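Local coordinates for protein diaminopimelate decarboxylase (Methanocaldococcus jannaschii, PDB 1TWI) that catalyses the pyridoxal 5'-phosphate-dependent decarboxylation of meso-diaminopimelate to L-lysine, the last step of lysine synthesis by the diaminopimelate pathway, at residues I40-Y44 with L79-C85; A72-R78 with I97-N102; K305-I309 with K372-G376; F15-Y19 with T406-V411. All coordinates share one frame; numbering follows the deposited sequence.

Contact 1. Residues I40-Y44 with L79-C85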
loop_
_atom_site.group_PDB
_atom_site.type_symbol
_atom_site.label_atom_id
_atom_site.label_comp_id
_atom_site.label_asym_id
_atom_site.label_seq_id
_atom_site.Cartn_x
_atom_site.Cartn_y
_atom_site.Cartn_z
ATOM N N ILE A 40 -20.374 12.160 -8.484
ATOM C CA ILE A 40 -20.240 10.960 -9.311
ATOM C C ILE A 40 -21.254 11.028 -10.461
ATOM O O ILE A 40 -20.922 10.687 -11.626
ATOM C CB ILE A 40 -20.456 9.638 -8.490
ATOM C CG1 ILE A 40 -19.335 9.490 -7.450
ATOM C CG2 ILE A 40 -20.443 8.404 -9.442
ATOM C CD1 ILE A 40 -19.510 8.335 -6.459
ATOM N N LYS A 41 -22.486 11.455 -10.173
ATOM C CA LYS A 41 -23.481 11.558 -11.260
ATOM C C LYS A 41 -23.026 12.576 -12.282
ATOM O O LYS A 41 -23.188 12.364 -13.501
ATOM C CB LYS A 41 -24.867 12.000 -10.743
ATOM C CG LYS A 41 -25.522 10.988 -9.748
ATOM C CD LYS A 41 -26.956 11.507 -9.412
ATOM C CE LYS A 41 -27.428 10.952 -8.112
ATOM N NZ LYS A 41 -27.521 9.469 -8.175
ATOM N N ILE A 42 -22.470 13.674 -11.810
ATOM C CA ILE A 42 -21.958 14.691 -12.774
ATOM C C ILE A 42 -20.825 14.128 -13.643
ATOM O O ILE A 42 -20.814 14.299 -14.886
ATOM C CB ILE A 42 -21.418 15.928 -12.022
ATOM C CG1 ILE A 42 -22.631 16.717 -11.486
ATOM C CG2 ILE A 42 -20.457 16.757 -12.979
ATOM C CD1 ILE A 42 -22.298 17.766 -10.427
ATOM N N ASN A 43 -19.874 13.437 -13.007
ATOM C CA ASN A 43 -18.744 12.906 -13.795
ATOM C C ASN A 43 -19.230 11.879 -14.829
ATOM O O ASN A 43 -18.767 11.864 -15.972
ATOM C CB ASN A 43 -17.682 12.273 -12.846
ATOM C CG ASN A 43 -16.994 13.314 -11.957
ATOM O OD1 ASN A 43 -17.099 14.527 -12.210
ATOM N ND2 ASN A 43 -16.288 12.858 -10.909
ATOM N N TYR A 44 -20.163 11.015 -14.415
ATOM C CA TYR A 44 -20.688 9.997 -15.290
ATOM C C TYR A 44 -21.463 10.655 -16.436
ATOM O O TYR A 44 -21.315 10.290 -17.599
ATOM C CB TYR A 44 -21.657 9.073 -14.529
ATOM C CG TYR A 44 -22.216 7.985 -15.410
ATOM C CD1 TYR A 44 -21.389 6.978 -15.904
ATOM C CD2 TYR A 44 -23.544 7.992 -15.794
ATOM C CE1 TYR A 44 -21.885 5.996 -16.772
ATOM C CE2 TYR A 44 -24.057 7.025 -16.654
ATOM C CZ TYR A 44 -23.219 6.028 -17.134
ATOM O OH TYR A 44 -23.732 5.052 -17.968
ATOM N N LEU A 79 -24.417 2.451 -6.967
ATOM C CA LEU A 79 -24.816 3.766 -7.502
ATOM C C LEU A 79 -24.528 3.757 -8.992
ATOM O O LEU A 79 -25.412 4.049 -9.828
ATOM C CB LEU A 79 -23.985 4.880 -6.844
ATOM C CG LEU A 79 -24.103 6.311 -7.478
ATOM C CD1 LEU A 79 -25.602 6.862 -7.487
ATOM C CD2 LEU A 79 -23.124 7.247 -6.735
ATOM N N LEU A 80 -23.262 3.449 -9.345
ATOM C CA LEU A 80 -22.886 3.429 -10.745
ATOM C C LEU A 80 -23.741 2.448 -11.576
ATOM O O LEU A 80 -24.173 2.809 -12.676
ATOM C CB LEU A 80 -21.344 3.205 -10.906
ATOM C CG LEU A 80 -20.615 4.519 -10.575
ATOM C CD1 LEU A 80 -19.137 4.250 -10.260
ATOM C CD2 LEU A 80 -20.778 5.476 -11.782
ATOM N N ALA A 81 -24.062 1.263 -11.031
ATOM C CA ALA A 81 -24.904 0.313 -11.770
ATOM C C ALA A 81 -26.305 0.956 -12.042
ATOM O O ALA A 81 -26.857 0.849 -13.156
ATOM C CB ALA A 81 -25.126 -1.002 -10.946
ATOM N N LYS A 82 -26.871 1.562 -11.015
ATOM C CA LYS A 82 -28.167 2.187 -11.163
ATOM C C LYS A 82 -28.164 3.320 -12.188
ATOM O O LYS A 82 -29.198 3.586 -12.787
ATOM C CB LYS A 82 -28.669 2.697 -9.813
ATOM C CG LYS A 82 -29.195 1.557 -8.932
ATOM C CD LYS A 82 -30.040 2.163 -7.831
ATOM C CE LYS A 82 -30.557 1.150 -6.800
ATOM N NZ LYS A 82 -31.527 0.160 -7.357
ATOM N N LEU A 83 -27.024 3.959 -12.410
ATOM C CA LEU A 83 -26.951 4.991 -13.436
ATOM C C LEU A 83 -26.886 4.420 -14.873
ATOM O O LEU A 83 -26.985 5.180 -15.843
ATOM C CB LEU A 83 -25.753 5.919 -13.197
ATOM C CG LEU A 83 -25.782 6.724 -11.898
ATOM C CD1 LEU A 83 -24.511 7.562 -11.758
ATOM C CD2 LEU A 83 -27.029 7.642 -11.913
ATOM N N GLY A 84 -26.753 3.102 -15.010
ATOM C CA GLY A 84 -26.663 2.472 -16.328
ATOM C C GLY A 84 -25.227 2.158 -16.753
ATOM O O GLY A 84 -24.930 1.720 -17.881
ATOM N N CYS A 85 -24.311 2.380 -15.824
ATOM C CA CYS A 85 -22.898 2.165 -16.095
ATOM C C CYS A 85 -22.493 0.678 -16.126
ATOM O O CYS A 85 -23.127 -0.156 -15.452
ATOM C CB CYS A 85 -22.115 2.901 -14.996
ATOM S SG CYS A 85 -20.371 3.184 -15.371
HETATM O O HOH W 1 -26.155 5.396 -18.652
#
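Ile40 and Lys41, with Tyr44 one turn further along helix 37-58, face Leu80, Leu83 and Cys85 at the end of helix 74-82 and in the turn beyond it, with paired CA atoms of Lys41 and Leu83 7.7 Å apart. Both helices lie against strand 62-67 of the alpha/beta (TIM) barrel, and Tyr44, Leu80 and Cys85 all touch that strand. Tyr44 makes the largest contribution to the buried surface. With CG anti to the backbone N (chi1 -179°), its ring lies alongside Leu83, where CD2 meets Leu83 CB at 4.0 Å, and extends toward the turn. There Cys85 comes to the CD1-CE1 side: SG approaches Tyr44 CE1 to 3.5 Å, and its line to the ring centroid is 59° off the normal, an oblique sulfur-aromatic contact. Gly84, at positive phi, closes the helix with a Schellman motif and so turns the chain to bring Cys85 to the ring. At the other end, Ile40 fits two leucines, its CD1 and Leu79 CD2 lying 3.8 Å apart while its CG2 meets Leu80 CD2, also at 3.8 Å. Lys41 passes its aliphatic chain over Leu83 CD1 and bends at chi4 (-62°), which brings NZ to Leu79 CD1. A water in the plane of the Tyr44 ring donates to Leu83 O (2.9 Å) and also meets Tyr44 OH, although that second distance is short enough to make its details doubtful. With no direct hydrogen bond between the segments, cohesion rests on methyls of isoleucine and leucine, an aromatic ring and a thiol, while a water bridges the Tyr44 hydroxyl and the Leu83 carbonyl.

Contact 2. Residues A72-R78 with I97-N102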
loop_
_atom_site.group_PDB
_atom_site.type_symbol
_atom_site.label_atom_id
_atom_site.label_comp_id
_atom_site.label_asym_id
_atom_site.label_seq_id
_atom_site.Cartn_x
_atom_site.Cartn_y
_atom_site.Cartn_z
ATOM N N ALA A 72 -14.188 0.053 -5.398
ATOM C CA ALA A 72 -15.233 -0.968 -5.532
ATOM C C ALA A 72 -16.111 -1.071 -4.282
ATOM O O ALA A 72 -16.677 -2.137 -4.008
ATOM C CB ALA A 72 -14.615 -2.368 -5.868
ATOM N N ASN A 73 -16.229 0.023 -3.528
ATOM C CA ASN A 73 -17.095 0.027 -2.357
ATOM C C ASN A 73 -18.530 -0.306 -2.870
ATOM O O ASN A 73 -19.009 0.273 -3.878
ATOM C CB ASN A 73 -17.051 1.391 -1.634
ATOM C CG ASN A 73 -18.191 1.535 -0.635
ATOM O OD1 ASN A 73 -19.324 1.838 -1.018
ATOM N ND2 ASN A 73 -17.911 1.275 0.637
ATOM N N LEU A 74 -19.232 -1.219 -2.178
ATOM C CA LEU A 74 -20.523 -1.695 -2.679
ATOM C C LEU A 74 -21.566 -0.618 -2.908
ATOM O O LEU A 74 -22.377 -0.717 -3.836
ATOM C CB LEU A 74 -21.110 -2.814 -1.752
ATOM C CG LEU A 74 -22.294 -3.657 -2.296
ATOM C CD1 LEU A 74 -21.874 -4.340 -3.616
ATOM C CD2 LEU A 74 -22.682 -4.770 -1.230
ATOM N N ALA A 75 -21.564 0.425 -2.093
ATOM C CA ALA A 75 -22.572 1.480 -2.351
ATOM C C ALA A 75 -22.201 2.245 -3.644
ATOM O O ALA A 75 -23.086 2.610 -4.441
ATOM C CB ALA A 75 -22.667 2.480 -1.166
ATOM N N ILE A 76 -20.903 2.498 -3.824
ATOM C CA ILE A 76 -20.446 3.260 -5.009
ATOM C C ILE A 76 -20.743 2.474 -6.290
ATOM O O ILE A 76 -21.211 3.042 -7.277
ATOM C CB ILE A 76 -18.909 3.584 -4.926
ATOM C CG1 ILE A 76 -18.619 4.472 -3.698
ATOM C CG2 ILE A 76 -18.420 4.264 -6.232
ATOM C CD1 ILE A 76 -19.521 5.731 -3.616
ATOM N N THR A 77 -20.454 1.161 -6.285
ATOM C CA THR A 77 -20.707 0.340 -7.458
ATOM C C THR A 77 -22.222 0.181 -7.688
ATOM O O THR A 77 -22.679 0.152 -8.837
ATOM C CB THR A 77 -19.990 -1.064 -7.349
ATOM O OG1 THR A 77 -20.464 -1.753 -6.194
ATOM C CG2 THR A 77 -18.469 -0.887 -7.258
ATOM N N ARG A 78 -23.020 0.112 -6.621
ATOM C CA ARG A 78 -24.464 0.020 -6.845
ATOM C C ARG A 78 -24.982 1.328 -7.424
ATOM O O ARG A 78 -25.880 1.310 -8.267
ATOM C CB ARG A 78 -25.236 -0.372 -5.546
ATOM C CG ARG A 78 -25.033 -1.863 -5.240
ATOM C CD ARG A 78 -25.836 -2.425 -4.079
ATOM N NE ARG A 78 -27.249 -2.547 -4.429
ATOM C CZ ARG A 78 -27.829 -3.560 -5.079
ATOM N NH1 ARG A 78 -27.165 -4.642 -5.509
ATOM N NH2 ARG A 78 -29.129 -3.477 -5.295
ATOM N N ILE A 97 -18.335 -8.505 -6.970
ATOM C CA ILE A 97 -18.969 -7.244 -6.588
ATOM C C ILE A 97 -19.842 -6.660 -7.746
ATOM O O ILE A 97 -20.949 -6.140 -7.484
ATOM C CB ILE A 97 -17.880 -6.204 -6.136
ATOM C CG1 ILE A 97 -17.266 -6.628 -4.800
ATOM C CG2 ILE A 97 -18.468 -4.840 -5.978
ATOM C CD1 ILE A 97 -15.918 -5.897 -4.555
ATOM N N ALA A 98 -19.372 -6.719 -8.995
ATOM C CA ALA A 98 -20.182 -6.183 -10.105
ATOM C C ALA A 98 -21.518 -6.900 -10.203
ATOM O O ALA A 98 -22.566 -6.251 -10.397
ATOM C CB ALA A 98 -19.426 -6.282 -11.489
ATOM N N LYS A 99 -21.482 -8.239 -10.091
ATOM C CA LYS A 99 -22.723 -9.019 -10.173
ATOM C C LYS A 99 -23.591 -8.720 -8.959
ATOM O O LYS A 99 -24.786 -8.559 -9.132
ATOM C CB LYS A 99 -22.449 -10.527 -10.276
ATOM C CG LYS A 99 -21.730 -10.966 -11.532
ATOM C CD LYS A 99 -22.547 -10.681 -12.757
ATOM C CE LYS A 99 -23.634 -11.780 -12.978
ATOM N NZ LYS A 99 -24.449 -11.533 -14.214
ATOM N N LEU A 100 -23.021 -8.640 -7.745
ATOM C CA LEU A 100 -23.856 -8.299 -6.599
ATOM C C LEU A 100 -24.349 -6.831 -6.717
ATOM O O LEU A 100 -25.284 -6.425 -6.040
ATOM C CB LEU A 100 -23.109 -8.468 -5.267
ATOM C CG LEU A 100 -22.916 -9.968 -4.901
ATOM C CD1 LEU A 100 -22.370 -10.065 -3.435
ATOM C CD2 LEU A 100 -24.268 -10.739 -5.044
ATOM N N SER A 101 -23.749 -6.046 -7.596
ATOM C CA SER A 101 -24.199 -4.642 -7.706
ATOM C C SER A 101 -25.270 -4.514 -8.798
ATOM O O SER A 101 -25.746 -3.414 -9.079
ATOM C CB SER A 101 -23.013 -3.751 -8.068
ATOM O OG SER A 101 -22.075 -3.714 -6.996
ATOM N N ASN A 102 -25.586 -5.642 -9.421
ATOM C CA ASN A 102 -26.564 -5.729 -10.480
ATOM C C ASN A 102 -26.171 -5.118 -11.830
ATOM O O ASN A 102 -27.057 -4.677 -12.598
ATOM C CB ASN A 102 -27.902 -5.109 -10.020
ATOM C CG ASN A 102 -29.093 -5.872 -10.540
ATOM O OD1 ASN A 102 -29.068 -7.106 -10.607
ATOM N ND2 ASN A 102 -30.163 -5.152 -10.880
HETATM O O HOH W 2 -27.402 -1.322 -8.012
#
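Thr77 and Ser101 meet hydroxyl to hydroxyl where two successive outer helices of the alpha/beta barrel, 74-82 and 92-100, run side by side, with strand 86-89 between them in the chain. The two oxygens, Thr77 OG1 and Ser101 OG, are 2.7 Å apart. Thr77 places OG1 in the crowded position between backbone N and carbonyl carbon (chi1 59°), facing the neighbouring helix. Ser101 OG, folded beside its own backbone N, donates to Ile97 O one turn back (2.7 Å), from above the carbonyl plane, which fixes its rotation. Apolar groups flank this pair: Ile97 sends CG2 toward Leu74 CD1 (4.2 Å) and CD1 toward Ala72 CB (4.0 Å). Asn73 caps the start of helix 74-82, its OD1 accepting from the amides of Ala75 and Ile76, the latter on a lone pair. Asn102 ends the other helix in a Schellman motif. Arg78 lies along this terminus. Bent at chi3 (72°), it brings NH1 edge-on to Leu100 O in a weak bond, a placement at a helix C-terminus that probably suits the cation. Its NE is held by Leu433 O of the second subunit, so the guanidinium spans helix end and dimer interface. Finally, a water donates to Arg78 O (3.1 Å) and Ser101 O (2.9 Å) while lying 3.7 Å above the plane of the Arg78 guanidinium, over its centre.

Contact 3. Residues K305-I309 with K372-G376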
loop_
_atom_site.group_PDB
_atom_site.type_symbol
_atom_site.label_atom_id
_atom_site.label_comp_id
_atom_site.label_asym_id
_atom_site.label_seq_id
_atom_site.Cartn_x
_atom_site.Cartn_y
_atom_site.Cartn_z
ATOM N N LYS A 305 -8.526 15.132 11.430
ATOM C CA LYS A 305 -8.448 16.103 12.465
ATOM C C LYS A 305 -7.001 16.329 12.902
ATOM O O LYS A 305 -6.155 15.387 12.957
ATOM C CB LYS A 305 -9.326 15.676 13.651
ATOM C CG LYS A 305 -9.196 16.601 14.895
ATOM C CD LYS A 305 -10.386 16.415 15.914
ATOM C CE LYS A 305 -10.367 15.061 16.593
ATOM N NZ LYS A 305 -11.445 15.030 17.653
ATOM N N VAL A 306 -6.714 17.586 13.224
ATOM C CA VAL A 306 -5.388 17.977 13.699
ATOM C C VAL A 306 -5.209 17.679 15.172
ATOM O O VAL A 306 -5.946 18.234 16.007
ATOM C CB VAL A 306 -5.179 19.489 13.474
ATOM C CG1 VAL A 306 -3.820 19.907 14.051
ATOM C CG2 VAL A 306 -5.224 19.769 11.930
ATOM N N HIS A 307 -4.242 16.822 15.515
ATOM C CA HIS A 307 -4.047 16.531 16.951
ATOM C C HIS A 307 -2.842 17.268 17.509
ATOM O O HIS A 307 -2.796 17.533 18.710
ATOM C CB HIS A 307 -3.906 15.012 17.184
ATOM C CG HIS A 307 -5.175 14.267 16.949
ATOM N ND1 HIS A 307 -5.972 13.816 17.973
ATOM C CD2 HIS A 307 -5.826 13.944 15.799
ATOM C CE1 HIS A 307 -7.057 13.245 17.474
ATOM N NE2 HIS A 307 -6.994 13.313 16.154
ATOM N N HIS A 308 -1.884 17.625 16.655
ATOM C CA HIS A 308 -0.680 18.339 17.140
ATOM C C HIS A 308 -0.114 19.298 16.111
ATOM O O HIS A 308 -0.199 19.042 14.900
ATOM C CB HIS A 308 0.445 17.361 17.466
ATOM C CG HIS A 308 0.090 16.354 18.506
ATOM N ND1 HIS A 308 -0.013 16.680 19.832
ATOM C CD2 HIS A 308 -0.159 15.019 18.428
ATOM C CE1 HIS A 308 -0.312 15.604 20.537
ATOM N NE2 HIS A 308 -0.406 14.578 19.708
ATOM N N ILE A 309 0.424 20.421 16.599
ATOM C CA ILE A 309 1.128 21.370 15.737
ATOM C C ILE A 309 2.564 21.345 16.264
ATOM O O ILE A 309 2.804 21.344 17.483
ATOM C CB ILE A 309 0.550 22.794 15.830
ATOM C CG1 ILE A 309 -0.905 22.790 15.296
ATOM C CG2 ILE A 309 1.471 23.758 15.035
ATOM C CD1 ILE A 309 -1.681 24.054 15.527
ATOM N N LYS A 372 -4.949 29.420 8.997
ATOM C CA LYS A 372 -4.288 29.137 10.268
ATOM C C LYS A 372 -4.809 27.860 10.934
ATOM O O LYS A 372 -5.972 27.782 11.304
ATOM C CB LYS A 372 -4.476 30.327 11.207
ATOM C CG LYS A 372 -3.705 30.230 12.511
ATOM C CD LYS A 372 -2.275 30.621 12.334
ATOM C CE LYS A 372 -1.547 30.801 13.674
ATOM N NZ LYS A 372 -1.530 29.523 14.479
ATOM N N VAL A 373 -3.913 26.896 11.109
ATOM C CA VAL A 373 -4.289 25.611 11.701
ATOM C C VAL A 373 -4.192 25.562 13.233
ATOM O O VAL A 373 -3.195 25.984 13.812
ATOM C CB VAL A 373 -3.442 24.457 11.067
ATOM C CG1 VAL A 373 -3.868 23.108 11.675
ATOM C CG2 VAL A 373 -3.638 24.421 9.542
ATOM N N GLU A 374 -5.275 25.119 13.879
ATOM C CA GLU A 374 -5.307 24.943 15.332
ATOM C C GLU A 374 -5.630 23.475 15.640
ATOM O O GLU A 374 -6.243 22.796 14.835
ATOM C CB GLU A 374 -6.355 25.883 15.942
ATOM C CG GLU A 374 -6.004 27.358 15.565
ATOM C CD GLU A 374 -7.110 28.353 15.854
ATOM O OE1 GLU A 374 -7.372 29.299 15.016
ATOM O OE2 GLU A 374 -7.701 28.201 16.948
ATOM N N VAL A 375 -5.174 22.981 16.782
ATOM C CA VAL A 375 -5.490 21.592 17.172
ATOM C C VAL A 375 -6.982 21.531 17.207
ATOM O O VAL A 375 -7.638 22.454 17.738
ATOM C CB VAL A 375 -4.916 21.274 18.589
ATOM C CG1 VAL A 375 -5.542 19.956 19.169
ATOM C CG2 VAL A 375 -3.394 21.165 18.497
ATOM N N GLY A 376 -7.558 20.469 16.639
ATOM C CA GLY A 376 -9.009 20.341 16.660
ATOM C C GLY A 376 -9.629 20.738 15.330
ATOM O O GLY A 376 -10.792 20.427 15.036
#
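A classic beta bulge on strand 300-311, where His307 and His308 lie opposite the single residue Met319, borders the loop 372-376 that leads into strand 378-382 of the mixed sheet. Val306, just before the bulge, carries the contact, its CA 5.0 Å from that of Val375. The one hydrogen bond across runs from Gly376 N to Val306 O, at 2.8 Å with an N-H...O angle of 160°, and the donor lies in the carbonyl plane. The same oxygen receives a CA-H...O contact from Val375 CA (3.6 Å). The two backbones run 125° apart, so this is a single bond just before strand 378-382 pairs antiparallel with 300-311. Gly376 adopts a positive phi there, a conformation that strongly favours glycine. On the inner side, Val306 CG2 packs obliquely on Val373 CG1 (3.6 Å), both valines being buried and also touching Val318. Ile309, with CG1 beside its backbone N (chi1 -64°), stretches CD1 over the loop backbone to 3.7 Å from Glu374 CA. Val375 turns its methyls to the bulge instead, CG2 lying 3.7 Å from His307 O. Both histidines direct CB away from the loop: His307 bonds to Asp321, while His308 reaches Ser137 and the carbonyl of Lys115 in the second subunit. At the outer edge the alkyl part of Lys305 passes Gly376, its CD 4.1 Å from Gly376 O.

Contact 4. Residues F15-Y19 with T406-V411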
loop_
_atom_site.group_PDB
_atom_site.type_symbol
_atom_site.label_atom_id
_atom_site.label_comp_id
_atom_site.label_asym_id
_atom_site.label_seq_id
_atom_site.Cartn_x
_atom_site.Cartn_y
_atom_site.Cartn_z
ATOM N N PHE A 15 -18.287 23.058 2.872
ATOM C CA PHE A 15 -19.475 22.201 2.665
ATOM C C PHE A 15 -19.304 21.220 1.497
ATOM O O PHE A 15 -18.670 21.576 0.497
ATOM C CB PHE A 15 -20.739 23.063 2.379
ATOM C CG PHE A 15 -21.307 23.748 3.653
ATOM C CD1 PHE A 15 -20.662 24.849 4.213
ATOM C CD2 PHE A 15 -22.441 23.257 4.269
ATOM C CE1 PHE A 15 -21.156 25.463 5.390
ATOM C CE2 PHE A 15 -22.968 23.856 5.455
ATOM C CZ PHE A 15 -22.328 24.953 6.010
ATOM N N ILE A 16 -19.877 20.012 1.609
ATOM C CA ILE A 16 -19.837 19.023 0.510
ATOM C C ILE A 16 -21.285 18.657 0.307
ATOM O O ILE A 16 -21.929 18.156 1.246
ATOM C CB ILE A 16 -19.032 17.722 0.888
ATOM C CG1 ILE A 16 -17.579 18.117 1.242
ATOM C CG2 ILE A 16 -19.145 16.671 -0.318
ATOM C CD1 ILE A 16 -16.821 17.123 2.102
ATOM N N ASP A 17 -21.816 18.923 -0.888
ATOM C CA ASP A 17 -23.222 18.658 -1.168
ATOM C C ASP A 17 -24.167 19.330 -0.181
ATOM O O ASP A 17 -25.260 18.809 0.104
ATOM C CB ASP A 17 -23.518 17.170 -1.176
ATOM C CG ASP A 17 -23.004 16.503 -2.423
ATOM O OD1 ASP A 17 -23.077 17.122 -3.509
ATOM O OD2 ASP A 17 -22.550 15.350 -2.329
ATOM N N GLY A 18 -23.749 20.480 0.346
ATOM C CA GLY A 18 -24.620 21.150 1.294
ATOM C C GLY A 18 -24.448 20.699 2.750
ATOM O O GLY A 18 -25.094 21.290 3.640
ATOM N N TYR A 19 -23.618 19.679 3.008
ATOM C CA TYR A 19 -23.404 19.243 4.394
ATOM C C TYR A 19 -22.116 19.851 4.978
ATOM O O TYR A 19 -21.057 19.821 4.367
ATOM C CB TYR A 19 -23.344 17.722 4.444
ATOM C CG TYR A 19 -24.623 17.091 3.939
ATOM C CD1 TYR A 19 -25.751 16.972 4.776
ATOM C CD2 TYR A 19 -24.736 16.628 2.617
ATOM C CE1 TYR A 19 -26.965 16.395 4.294
ATOM C CE2 TYR A 19 -25.940 16.074 2.148
ATOM C CZ TYR A 19 -27.036 15.963 3.006
ATOM O OH TYR A 19 -28.204 15.374 2.568
ATOM N N THR A 406 -22.628 11.489 0.702
ATOM C CA THR A 406 -23.480 12.661 0.871
ATOM C C THR A 406 -24.341 12.628 -0.366
ATOM O O THR A 406 -23.841 12.511 -1.488
ATOM C CB THR A 406 -22.682 14.004 0.939
ATOM O OG1 THR A 406 -21.768 14.064 -0.160
ATOM C CG2 THR A 406 -21.947 14.132 2.264
ATOM N N SER A 407 -25.637 12.782 -0.142
ATOM C CA SER A 407 -26.650 12.635 -1.169
ATOM C C SER A 407 -27.803 13.605 -0.886
ATOM O O SER A 407 -27.937 14.113 0.239
ATOM C CB SER A 407 -27.153 11.182 -1.083
ATOM O OG SER A 407 -28.407 10.980 -1.721
ATOM N N LYS A 408 -28.601 13.901 -1.897
ATOM C CA LYS A 408 -29.747 14.768 -1.654
ATOM C C LYS A 408 -30.644 14.084 -0.600
ATOM O O LYS A 408 -31.355 14.748 0.170
ATOM C CB LYS A 408 -30.534 14.963 -2.958
ATOM C CG LYS A 408 -29.910 15.994 -3.842
ATOM C CD LYS A 408 -30.501 15.947 -5.236
ATOM C CE LYS A 408 -30.031 17.139 -6.082
ATOM N NZ LYS A 408 -28.577 17.389 -5.872
ATOM N N LYS A 409 -30.591 12.757 -0.539
ATOM C CA LYS A 409 -31.415 11.999 0.415
ATOM C C LYS A 409 -30.968 12.034 1.873
ATOM O O LYS A 409 -31.729 11.642 2.758
ATOM C CB LYS A 409 -31.465 10.537 -0.009
ATOM C CG LYS A 409 -31.869 10.305 -1.445
ATOM C CD LYS A 409 -33.297 9.924 -1.509
ATOM C CE LYS A 409 -33.682 9.472 -2.895
ATOM N NZ LYS A 409 -35.129 9.092 -2.777
ATOM N N GLY A 410 -29.723 12.444 2.117
ATOM C CA GLY A 410 -29.186 12.478 3.476
ATOM C C GLY A 410 -27.708 12.069 3.430
ATOM O O GLY A 410 -27.159 11.934 2.331
ATOM N N VAL A 411 -27.055 11.890 4.572
ATOM C CA VAL A 411 -25.657 11.469 4.569
ATOM C C VAL A 411 -25.716 10.031 5.066
ATOM O O VAL A 411 -26.336 9.767 6.125
ATOM C CB VAL A 411 -24.788 12.301 5.567
ATOM C CG1 VAL A 411 -23.281 11.804 5.521
ATOM C CG2 VAL A 411 -24.849 13.779 5.192
#
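Tyr19 and Val411 run alongside each other in opposite senses where two tight beta hairpins meet, one closed by the type I' turn Ile16-Tyr19 and the other by the type I turn Ser407-Gly410. The Tyr19 ring is the centrepiece. Over one face sits Val411 CG2, 3.4 Å from the centroid and 14° off the normal, in a tight CH-pi contact; CG2, anti to the carbonyl carbon, is the methyl that lies over the ring. Thr406 comes obliquely to the ring, its CB 3.7 Å from Tyr19 CD2. In the plane of the ring, the phenol OH donates to Ser407 O at 2.7 Å, meeting the oxygen almost head-on (C=O...O angle 176°). Ser407 O also accepts the Gly410 amide that closes the hairpin turn, so two donors grip it. Ser407 directs its CB away from the first hairpin; its OG accepts from Lys409 N to form an ST turn and is bonded to Glu37 as well. The second polar link lies on the turn of the first hairpin. Asp17 and Thr406 approach obliquely, with Thr406 OG1 between its backbone N and carbonyl carbon (chi1 50°), directed at the carboxylate. Ser36 OG, from strand 32-36, joins the same Asp17 oxygen, tying the N-terminal hairpin to the mixed sheet. In the bond between the hairpins, Thr406 OG1 donates to the anti lone pair of Asp17 OD2 at 2.6 Å.

Contacts 1 and 2 share helix 74-82, which presents one side to helix 37-58 and another to helix 92-100; they touch through Ile40 and Ile76 and through Ala81 and Ser101. Contact 1 is the buried one and relies on hydrocarbon, ring and sulfur, whereas contact 2, partly buried and close to Lys69, mixes apolar packing with hydroxyl and carbonyl bonds. Contacts 3 and 4 belong to the beta-rich part and reach the same mixed sheet, their centres about 25 Å apart. Both are partly exposed, yet contact 3 depends on a backbone bond and valines, contact 4 on side-chain hydroxyls and an aromatic face. All four border the second subunit.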